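Long-range contacts in 4-alpha-glucanotransferase (Streptococcus agalactiae, PDB 6M6T), which is an amylomaltase of the TIM-barrel clan, an enzyme with a carbohydrate-binding site in which glycans are held: residues F32-V37 with N207-Q212; E28-V33 with W199-E204; R5-L10 with T39-W44. All blocks are in the same frame, centred on the assembly; numbering follows the deposited sequence.

Contact 1 of 3, residues F32-V37 with N207-Q212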
loop_
_atom_site.group_PDB
_atom_site.type_symbol
_atom_site.label_atom_id
_atom_site.label_comp_id
_atom_site.label_asym_id
_atom_site.label_seq_id
_atom_site.Cartn_x
_atom_site.Cartn_y
_atom_site.Cartn_z
ATOM N N PHE A 32 9.057 6.771 15.058
ATOM C CA PHE A 32 9.159 5.422 14.513
ATOM C C PHE A 32 10.481 5.213 13.792
ATOM O O PHE A 32 11.102 4.149 13.913
ATOM C CB PHE A 32 7.995 5.140 13.572
ATOM C CG PHE A 32 7.822 3.692 13.282
ATOM C CD1 PHE A 32 7.201 2.868 14.199
ATOM C CD2 PHE A 32 8.293 3.139 12.106
ATOM C CE1 PHE A 32 7.069 1.523 13.959
ATOM C CE2 PHE A 32 8.137 1.791 11.864
ATOM C CZ PHE A 32 7.512 0.988 12.784
ATOM N N VAL A 33 10.928 6.211 13.028
ATOM C CA VAL A 33 12.271 6.123 12.447
ATOM C C VAL A 33 13.311 5.971 13.555
ATOM O O VAL A 33 14.186 5.094 13.494
ATOM C CB VAL A 33 12.567 7.352 11.564
ATOM C CG1 VAL A 33 13.789 7.115 10.693
ATOM C CG2 VAL A 33 11.376 7.696 10.707
ATOM N N ASP A 34 13.238 6.853 14.569
ATOM C CA ASP A 34 14.147 6.806 15.710
ATOM C C ASP A 34 14.190 5.402 16.306
ATOM O O ASP A 34 15.264 4.889 16.664
ATOM C CB ASP A 34 13.703 7.824 16.772
ATOM C CG ASP A 34 14.165 9.268 16.475
ATOM O OD1 ASP A 34 15.239 9.450 15.856
ATOM O OD2 ASP A 34 13.448 10.224 16.881
ATOM N N PHE A 35 13.025 4.756 16.392
ATOM C CA PHE A 35 12.952 3.413 16.951
ATOM C C PHE A 35 13.569 2.385 16.011
ATOM O O PHE A 35 14.125 1.377 16.466
ATOM C CB PHE A 35 11.498 3.064 17.270
ATOM C CG PHE A 35 11.147 1.639 16.995
ATOM C CD1 PHE A 35 11.500 0.645 17.888
ATOM C CD2 PHE A 35 10.468 1.282 15.836
ATOM C CE1 PHE A 35 11.190 -0.681 17.627
ATOM C CE2 PHE A 35 10.151 -0.057 15.571
ATOM C CZ PHE A 35 10.513 -1.031 16.456
ATOM N N LEU A 36 13.476 2.611 14.703
ATOM C CA LEU A 36 14.081 1.659 13.776
ATOM C C LEU A 36 15.601 1.717 13.866
ATOM O O LEU A 36 16.271 0.680 13.801
ATOM C CB LEU A 36 13.601 1.916 12.344
ATOM C CG LEU A 36 12.114 1.635 12.126
ATOM C CD1 LEU A 36 11.669 1.729 10.637
ATOM C CD2 LEU A 36 11.788 0.289 12.711
ATOM N N VAL A 37 16.158 2.917 14.041
ATOM C CA VAL A 37 17.611 3.028 14.221
ATOM C C VAL A 37 18.064 2.591 15.610
ATOM O O VAL A 37 19.241 2.241 15.782
ATOM C CB VAL A 37 18.170 4.444 13.973
ATOM C CG1 VAL A 37 17.588 5.044 12.690
ATOM C CG2 VAL A 37 17.964 5.354 15.189
ATOM N N ASN A 207 16.068 8.359 5.339
ATOM C CA ASN A 207 17.245 8.008 4.548
ATOM C C ASN A 207 18.528 8.440 5.252
ATOM O O ASN A 207 19.494 7.669 5.331
ATOM C CB ASN A 207 17.158 8.641 3.151
ATOM C CG ASN A 207 16.174 7.911 2.217
ATOM O OD1 ASN A 207 15.709 6.813 2.522
ATOM N ND2 ASN A 207 15.869 8.524 1.073
ATOM N N ASP A 208 18.549 9.652 5.800
ATOM C CA ASP A 208 19.779 10.117 6.425
ATOM C C ASP A 208 20.066 9.453 7.765
ATOM O O ASP A 208 21.178 9.606 8.285
ATOM C CB ASP A 208 19.745 11.636 6.574
ATOM C CG ASP A 208 19.846 12.342 5.232
ATOM O OD1 ASP A 208 18.804 12.473 4.549
ATOM O OD2 ASP A 208 20.973 12.738 4.848
ATOM N N LYS A 209 19.114 8.714 8.333
ATOM C CA LYS A 209 19.449 7.826 9.439
ATOM C C LYS A 209 19.764 6.389 9.001
ATOM O O LYS A 209 19.755 5.488 9.844
ATOM C CB LYS A 209 18.320 7.808 10.463
ATOM C CG LYS A 209 17.998 9.160 11.021
ATOM C CD LYS A 209 18.510 9.310 12.434
ATOM C CE LYS A 209 17.582 10.171 13.252
ATOM N NZ LYS A 209 18.094 11.575 13.468
ATOM N N GLY A 210 20.014 6.137 7.718
ATOM C CA GLY A 210 20.213 4.768 7.268
ATOM C C GLY A 210 18.962 3.913 7.135
ATOM O O GLY A 210 19.087 2.715 6.836
ATOM N N ILE A 211 17.768 4.483 7.323
ATOM C CA ILE A 211 16.504 3.755 7.210
ATOM C C ILE A 211 15.952 3.905 5.794
ATOM O O ILE A 211 15.779 5.029 5.304
ATOM C CB ILE A 211 15.487 4.259 8.244
ATOM C CG1 ILE A 211 15.899 3.789 9.628
ATOM C CG2 ILE A 211 14.071 3.757 7.907
ATOM C CD1 ILE A 211 16.325 2.318 9.632
ATOM N N GLN A 212 15.648 2.776 5.147
ATOM C CA GLN A 212 15.135 2.744 3.781
ATOM C C GLN A 212 13.670 2.311 3.754
ATOM O O GLN A 212 13.262 1.430 4.523
ATOM C CB GLN A 212 15.971 1.802 2.929
ATOM C CG GLN A 212 17.458 2.109 2.930
ATOM C CD GLN A 212 17.995 2.280 1.530
ATOM O OE1 GLN A 212 18.056 1.320 0.751
ATOM N NE2 GLN A 212 18.366 3.515 1.188
#
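The Phe32 ring lies on the inner side of helix 27-38, one face taken by Phe35, whose CD2 stands 3.9 Å above the plane and displaced toward the rim. Neither ring touches segment 207-212; Phe32 instead meets the Trp44 ring at about 45° and packs with Met11 and Met448. The carboxylate of Asp34 is the flat group that does meet the other segment, and its OD1 is hydrogen-bonded to the hydroxyl of Tyr205. Lys209 crosses it obliquely, its bent chain bringing CE to 3.6 Å from Asp34 OD1, while NZ stays 4.3 Å from that oxygen, too far for a salt bridge. A weak hydrogen bond joins Lys209 NZ to the same Tyr205 hydroxyl, so one hydroxyl serves both groups.

The apolar centre is Ile211. With CG1 anti to the carbonyl carbon (chi1 -72°), this branch comes 3.7 Å from Val37 CG1 and 4.1 Å from Val33 CG1, while its CD1 reaches Leu36 CB at 3.9 Å, the two chains crossing at about a right angle. Val37 CG1 also rests on Lys209, 3.6 Å from its CB.

Ile211 is delivered by a Schellman motif at the end of helix 182-208. Gly210, at phi 76°, is its C-prime residue: Gly210 N bonds to Asn207 O at 2.9 Å and Ile211 N to Ala206 O. The chain thereby turns from helix into strand 212-217, as at an alpha-to-beta turn of a TIM barrel. Val33 continues the packing onto Leu202, Tyr205 and Ala206 of helix 182-208, and Gln212 enters the sheet through backbone bonds to Lys42 and Trp44, beside strand 43-45.

Contact 2 of 3, residues E28-V33 with W199-E204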
loop_
_atom_site.group_PDB
_atom_site.type_symbol
_atom_site.label_atom_id
_atom_site.label_comp_id
_atom_site.label_asym_id
_atom_site.label_seq_id
_atom_site.Cartn_x
_atom_site.Cartn_y
_atom_site.Cartn_z
ATOM N N GLU A 28 5.170 11.334 15.433
ATOM C CA GLU A 28 5.321 9.922 15.760
ATOM C C GLU A 28 5.915 9.121 14.607
ATOM O O GLU A 28 6.525 8.078 14.848
ATOM C CB GLU A 28 3.983 9.336 16.204
ATOM C CG GLU A 28 3.771 9.372 17.721
ATOM C CD GLU A 28 3.043 10.639 18.202
ATOM O OE1 GLU A 28 2.477 10.619 19.326
ATOM O OE2 GLU A 28 3.037 11.652 17.461
ATOM N N ALA A 29 5.802 9.603 13.368
ATOM C CA ALA A 29 6.532 8.978 12.267
ATOM C C ALA A 29 8.042 9.087 12.472
ATOM O O ALA A 29 8.786 8.112 12.262
ATOM C CB ALA A 29 6.124 9.615 10.940
ATOM N N TYR A 30 8.515 10.283 12.854
ATOM C CA TYR A 30 9.935 10.482 13.146
ATOM C C TYR A 30 10.361 9.680 14.370
ATOM O O TYR A 30 11.488 9.168 14.420
ATOM C CB TYR A 30 10.237 11.974 13.348
ATOM C CG TYR A 30 9.914 12.849 12.152
ATOM C CD1 TYR A 30 8.649 13.403 11.992
ATOM C CD2 TYR A 30 10.877 13.121 11.183
ATOM C CE1 TYR A 30 8.344 14.195 10.897
ATOM C CE2 TYR A 30 10.583 13.910 10.079
ATOM C CZ TYR A 30 9.314 14.446 9.939
ATOM O OH TYR A 30 9.018 15.229 8.836
ATOM N N ALA A 31 9.461 9.526 15.348
ATOM C CA ALA A 31 9.751 8.644 16.475
ATOM C C ALA A 31 9.891 7.194 16.014
ATOM O O ALA A 31 10.753 6.459 16.509
ATOM C CB ALA A 31 8.664 8.775 17.545
ATOM N N PHE A 32 9.057 6.771 15.058
ATOM C CA PHE A 32 9.159 5.422 14.513
ATOM C C PHE A 32 10.481 5.213 13.792
ATOM O O PHE A 32 11.102 4.149 13.913
ATOM C CB PHE A 32 7.995 5.140 13.572
ATOM C CG PHE A 32 7.822 3.692 13.282
ATOM C CD1 PHE A 32 7.201 2.868 14.199
ATOM C CD2 PHE A 32 8.293 3.139 12.106
ATOM C CE1 PHE A 32 7.069 1.523 13.959
ATOM C CE2 PHE A 32 8.137 1.791 11.864
ATOM C CZ PHE A 32 7.512 0.988 12.784
ATOM N N VAL A 33 10.928 6.211 13.028
ATOM C CA VAL A 33 12.271 6.123 12.447
ATOM C C VAL A 33 13.311 5.971 13.555
ATOM O O VAL A 33 14.186 5.094 13.494
ATOM C CB VAL A 33 12.567 7.352 11.564
ATOM C CG1 VAL A 33 13.789 7.115 10.693
ATOM C CG2 VAL A 33 11.376 7.696 10.707
ATOM N N TRP A 199 5.768 14.262 3.097
ATOM C CA TRP A 199 6.254 12.912 2.859
ATOM C C TRP A 199 7.739 12.906 2.520
ATOM O O TRP A 199 8.483 12.048 2.997
ATOM C CB TRP A 199 5.479 12.226 1.735
ATOM C CG TRP A 199 6.311 11.095 1.236
ATOM C CD1 TRP A 199 7.131 11.085 0.141
ATOM C CD2 TRP A 199 6.487 9.843 1.887
ATOM N NE1 TRP A 199 7.788 9.879 0.062
ATOM C CE2 TRP A 199 7.408 9.102 1.126
ATOM C CE3 TRP A 199 5.947 9.271 3.038
ATOM C CZ2 TRP A 199 7.799 7.825 1.481
ATOM C CZ3 TRP A 199 6.323 7.998 3.380
ATOM C CH2 TRP A 199 7.243 7.285 2.607
ATOM N N PHE A 200 8.189 13.820 1.671
ATOM C CA PHE A 200 9.597 13.790 1.315
ATOM C C PHE A 200 10.466 14.284 2.459
ATOM O O PHE A 200 11.605 13.825 2.604
ATOM C CB PHE A 200 9.827 14.565 0.019
ATOM C CG PHE A 200 9.581 13.716 -1.228
ATOM C CD1 PHE A 200 10.274 12.514 -1.412
ATOM C CD2 PHE A 200 8.630 14.086 -2.175
ATOM C CE1 PHE A 200 10.053 11.724 -2.512
ATOM C CE2 PHE A 200 8.404 13.309 -3.281
ATOM C CZ PHE A 200 9.124 12.115 -3.458
ATOM N N GLU A 201 9.934 15.159 3.325
ATOM C CA GLU A 201 10.630 15.438 4.580
ATOM C C GLU A 201 10.853 14.158 5.384
ATOM O O GLU A 201 11.963 13.894 5.867
ATOM C CB GLU A 201 9.843 16.452 5.403
ATOM C CG GLU A 201 10.251 17.900 5.163
ATOM C CD GLU A 201 9.207 18.873 5.689
ATOM O OE1 GLU A 201 9.177 20.034 5.209
ATOM O OE2 GLU A 201 8.408 18.454 6.570
ATOM N N LEU A 202 9.796 13.358 5.548
ATOM C CA LEU A 202 9.927 12.111 6.298
ATOM C C LEU A 202 10.904 11.143 5.622
ATOM O O LEU A 202 11.755 10.531 6.283
ATOM C CB LEU A 202 8.562 11.456 6.481
ATOM C CG LEU A 202 8.703 10.175 7.303
ATOM C CD1 LEU A 202 9.179 10.522 8.695
ATOM C CD2 LEU A 202 7.413 9.374 7.364
ATOM N N LYS A 203 10.788 10.980 4.306
ATOM C CA LYS A 203 11.705 10.088 3.606
ATOM C C LYS A 203 13.149 10.574 3.720
ATOM O O LYS A 203 14.070 9.757 3.792
ATOM C CB LYS A 203 11.282 9.932 2.137
ATOM C CG LYS A 203 12.333 9.301 1.224
ATOM C CD LYS A 203 11.726 8.392 0.176
ATOM C CE LYS A 203 12.809 7.766 -0.695
ATOM N NZ LYS A 203 13.274 8.695 -1.755
ATOM N N GLU A 204 13.370 11.888 3.782
ATOM C CA GLU A 204 14.732 12.390 3.922
ATOM C C GLU A 204 15.280 12.128 5.329
ATOM O O GLU A 204 16.429 11.695 5.482
ATOM C CB GLU A 204 14.773 13.886 3.576
ATOM C CG GLU A 204 16.165 14.430 3.239
ATOM C CD GLU A 204 16.903 15.010 4.449
ATOM O OE1 GLU A 204 16.436 14.789 5.591
ATOM O OE2 GLU A 204 17.954 15.677 4.260
#
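Leu202 carries nearly all of the close packing between segments 28-33 and 199-204. Its CG is anti to the backbone N (chi1 -178°), which sends the two methyls across to the facing helix. CD1 sits over the middle of the Tyr30 ring, 3.9 Å from the centroid and 11° off the normal, a CH-pi contact with the methyl above the face. CD2 lies against the small Ala29, 3.8 Å from its CB. One turn further on, Val33 CG2 comes to 4.1 Å from Leu202 CD1, its chain sliding past the leucine in the opposite direction.

The segments run almost parallel, their axes 10.5 Å apart at closest approach and crossing at -19°. This is the arrangement of neighbouring outer helices in a beta/alpha barrel, where successive helices run parallel to one another and roughly antiparallel to the strands they cover; here Tyr30 and Leu202 stand level along the two axes.

Toward the partly exposed side the fit loosens. Tyr30 reaches across to the facing helix, and its OH meets the base of Glu201, 3.7 Å from CB. The Glu201 chain is extended beyond CG, and OE2 remains 4.0 Å from Tyr30 OH. The acid's other oxygen, OE1, has a long, weak ion pair with Lys197. Tyr205, one turn along from Glu201, meets the Tyr30 ring edge-to-face.

Contact 3 of 3, residues R5-L10 with T39-W44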
loop_
_atom_site.group_PDB
_atom_site.type_symbol
_atom_site.label_atom_id
_atom_site.label_comp_id
_atom_site.label_asym_id
_atom_site.label_seq_id
_atom_site.Cartn_x
_atom_site.Cartn_y
_atom_site.Cartn_z
ATOM N N ARG A 5 22.939 -9.121 4.805
ATOM C CA ARG A 5 21.653 -9.388 5.434
ATOM C C ARG A 5 21.137 -8.138 6.141
ATOM O O ARG A 5 21.878 -7.193 6.398
ATOM C CB ARG A 5 21.755 -10.545 6.421
ATOM C CG ARG A 5 21.730 -11.924 5.781
ATOM C CD ARG A 5 22.393 -12.975 6.678
ATOM N NE ARG A 5 21.574 -13.329 7.832
ATOM C CZ ARG A 5 20.797 -14.405 7.877
ATOM N NH1 ARG A 5 20.762 -15.217 6.830
ATOM N NH2 ARG A 5 20.073 -14.672 8.958
ATOM N N ALA A 6 19.837 -8.134 6.424
ATOM C CA ALA A 6 19.139 -6.964 6.947
ATOM C C ALA A 6 17.742 -7.386 7.394
ATOM O O ALA A 6 17.313 -8.528 7.191
ATOM C CB ALA A 6 19.054 -5.843 5.915
ATOM N N SER A 7 17.035 -6.444 8.017
ATOM C CA SER A 7 15.683 -6.689 8.493
ATOM C C SER A 7 14.927 -5.370 8.508
ATOM O O SER A 7 15.498 -4.284 8.324
ATOM C CB SER A 7 15.661 -7.335 9.880
ATOM O OG SER A 7 15.416 -6.370 10.884
ATOM N N GLY A 8 13.616 -5.488 8.685
ATOM C CA GLY A 8 12.759 -4.319 8.637
ATOM C C GLY A 8 11.436 -4.618 9.296
ATOM O O GLY A 8 11.139 -5.752 9.675
ATOM N N VAL A 9 10.639 -3.570 9.425
ATOM C CA VAL A 9 9.376 -3.637 10.144
ATOM C C VAL A 9 8.261 -3.247 9.182
ATOM O O VAL A 9 8.440 -2.360 8.340
ATOM C CB VAL A 9 9.428 -2.744 11.411
ATOM C CG1 VAL A 9 8.057 -2.454 11.990
ATOM C CG2 VAL A 9 10.295 -3.414 12.474
ATOM N N LEU A 10 7.127 -3.948 9.281
ATOM C CA LEU A 10 5.968 -3.730 8.409
ATOM C C LEU A 10 4.884 -2.987 9.193
ATOM O O LEU A 10 4.132 -3.579 9.981
ATOM C CB LEU A 10 5.443 -5.046 7.844
ATOM C CG LEU A 10 4.190 -4.887 6.984
ATOM C CD1 LEU A 10 4.542 -4.416 5.573
ATOM C CD2 LEU A 10 3.421 -6.174 6.926
ATOM N N THR A 39 16.969 -0.159 17.068
ATOM C CA THR A 39 17.003 -1.613 16.966
ATOM C C THR A 39 17.828 -2.108 15.779
ATOM O O THR A 39 17.813 -3.305 15.481
ATOM C CB THR A 39 15.571 -2.142 16.890
ATOM O OG1 THR A 39 14.840 -1.389 15.912
ATOM C CG2 THR A 39 14.869 -1.959 18.240
ATOM N N ASP A 40 18.541 -1.204 15.102
ATOM C CA ASP A 40 19.433 -1.525 13.990
ATOM C C ASP A 40 18.675 -2.186 12.836
ATOM O O ASP A 40 19.183 -3.084 12.157
ATOM C CB ASP A 40 20.594 -2.382 14.470
ATOM C CG ASP A 40 21.139 -1.902 15.808
ATOM O OD1 ASP A 40 21.752 -0.802 15.857
ATOM O OD2 ASP A 40 20.901 -2.599 16.827
ATOM N N GLN A 41 17.461 -1.689 12.587
ATOM C CA GLN A 41 16.686 -2.105 11.436
ATOM C C GLN A 41 17.221 -1.443 10.174
ATOM O O GLN A 41 17.955 -0.458 10.210
ATOM C CB GLN A 41 15.213 -1.756 11.617
ATOM C CG GLN A 41 14.547 -2.455 12.774
ATOM C CD GLN A 41 14.751 -3.960 12.757
ATOM O OE1 GLN A 41 14.054 -4.691 12.047
ATOM N NE2 GLN A 41 15.700 -4.431 13.556
ATOM N N LYS A 42 16.869 -2.022 9.041
ATOM C CA LYS A 42 17.216 -1.453 7.746
ATOM C C LYS A 42 16.009 -0.884 7.024
ATOM O O LYS A 42 16.116 0.173 6.396
ATOM C CB LYS A 42 17.898 -2.507 6.859
ATOM C CG LYS A 42 18.280 -2.002 5.487
ATOM C CD LYS A 42 19.744 -1.666 5.389
ATOM C CE LYS A 42 20.139 -1.342 3.955
ATOM N NZ LYS A 42 19.681 -2.440 3.075
ATOM N N PHE A 43 14.847 -1.531 7.147
ATOM C CA PHE A 43 13.715 -1.218 6.288
ATOM C C PHE A 43 12.473 -0.879 7.094
ATOM O O PHE A 43 12.217 -1.467 8.151
ATOM C CB PHE A 43 13.401 -2.394 5.325
ATOM C CG PHE A 43 14.511 -2.688 4.366
ATOM C CD1 PHE A 43 14.941 -1.728 3.463
ATOM C CD2 PHE A 43 15.151 -3.908 4.386
ATOM C CE1 PHE A 43 15.990 -1.991 2.588
ATOM C CE2 PHE A 43 16.206 -4.179 3.516
ATOM C CZ PHE A 43 16.628 -3.221 2.626
ATOM N N TRP A 44 11.708 0.080 6.565
ATOM C CA TRP A 44 10.325 0.360 6.952
ATOM C C TRP A 44 9.482 0.048 5.724
ATOM O O TRP A 44 9.613 0.730 4.697
ATOM C CB TRP A 44 10.144 1.827 7.381
ATOM C CG TRP A 44 8.797 2.150 7.956
ATOM C CD1 TRP A 44 7.744 1.303 8.071
ATOM C CD2 TRP A 44 8.366 3.404 8.531
ATOM N NE1 TRP A 44 6.674 1.948 8.656
ATOM C CE2 TRP A 44 7.036 3.231 8.961
ATOM C CE3 TRP A 44 8.977 4.647 8.731
ATOM C CZ2 TRP A 44 6.308 4.243 9.567
ATOM C CZ3 TRP A 44 8.236 5.656 9.312
ATOM C CH2 TRP A 44 6.916 5.449 9.721
#
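Ser7 O receives two backbone donors, Lys42 N at 2.7 Å and Phe43 N at 3.1 Å; both lie in the carbonyl plane, and the second is on a lone pair. The next rung, Val9 N to Phe43 O at 2.9 Å, is straighter at the hydrogen than the bond from Phe43 N, but its donor stands above the carbonyl plane. Between these bonds the parallel pair Gly8–Phe43 closes to 4.0 Å between CA atoms, glycine having no side chain to meet Phe43 CB. Nearby, Ala6 CB touches Lys42 CB at 3.7 Å, and Lys42 CG lies over the centre of the Phe43 ring. Gln41, bent at chi2, sets OE1 2.5 Å from Ser7 OG and crosses Val9 at about a right angle.

In the second shell, Thr39 O accepts from Gln41 NE2 at 3.1 Å, and Thr491 bonds to the same nitrogen. Trp44 NE1 is held by Met11 O, and Tyr292 meets the Phe43 ring edge-to-face.

Together the segments form the strand pairing of a beta-alpha-beta unit. Val9 and Trp44 face helix 27-38, Phe43 projects from the opposite face, and strands 443-447 and 212-217 flank the pair in the parallel barrel sheet.

How the contacts relate
Contacts 1 and 2 are successive parts of one interface between helices 27-38 and 182-208, their centres 8 Å apart, and share Phe32 and Val33. Contact 3 lies beneath, 9 Å from contact 1 and 15 Å from contact 2, in the parallel sheet. Along the chain, strand 6-10 leads to helix 27-38 and then strand 43-45; helix 182-208 and strand 212-217 follow far later. Layers meet where Phe32 packs on Trp44 and Ile211 reaches Gln41, while Gln212 O probably bonds to Trp44 N. Two consecutive beta-alpha units of the barrel are thereby joined at both helix and strand level, despite the long, about half helical stretch of chain between them.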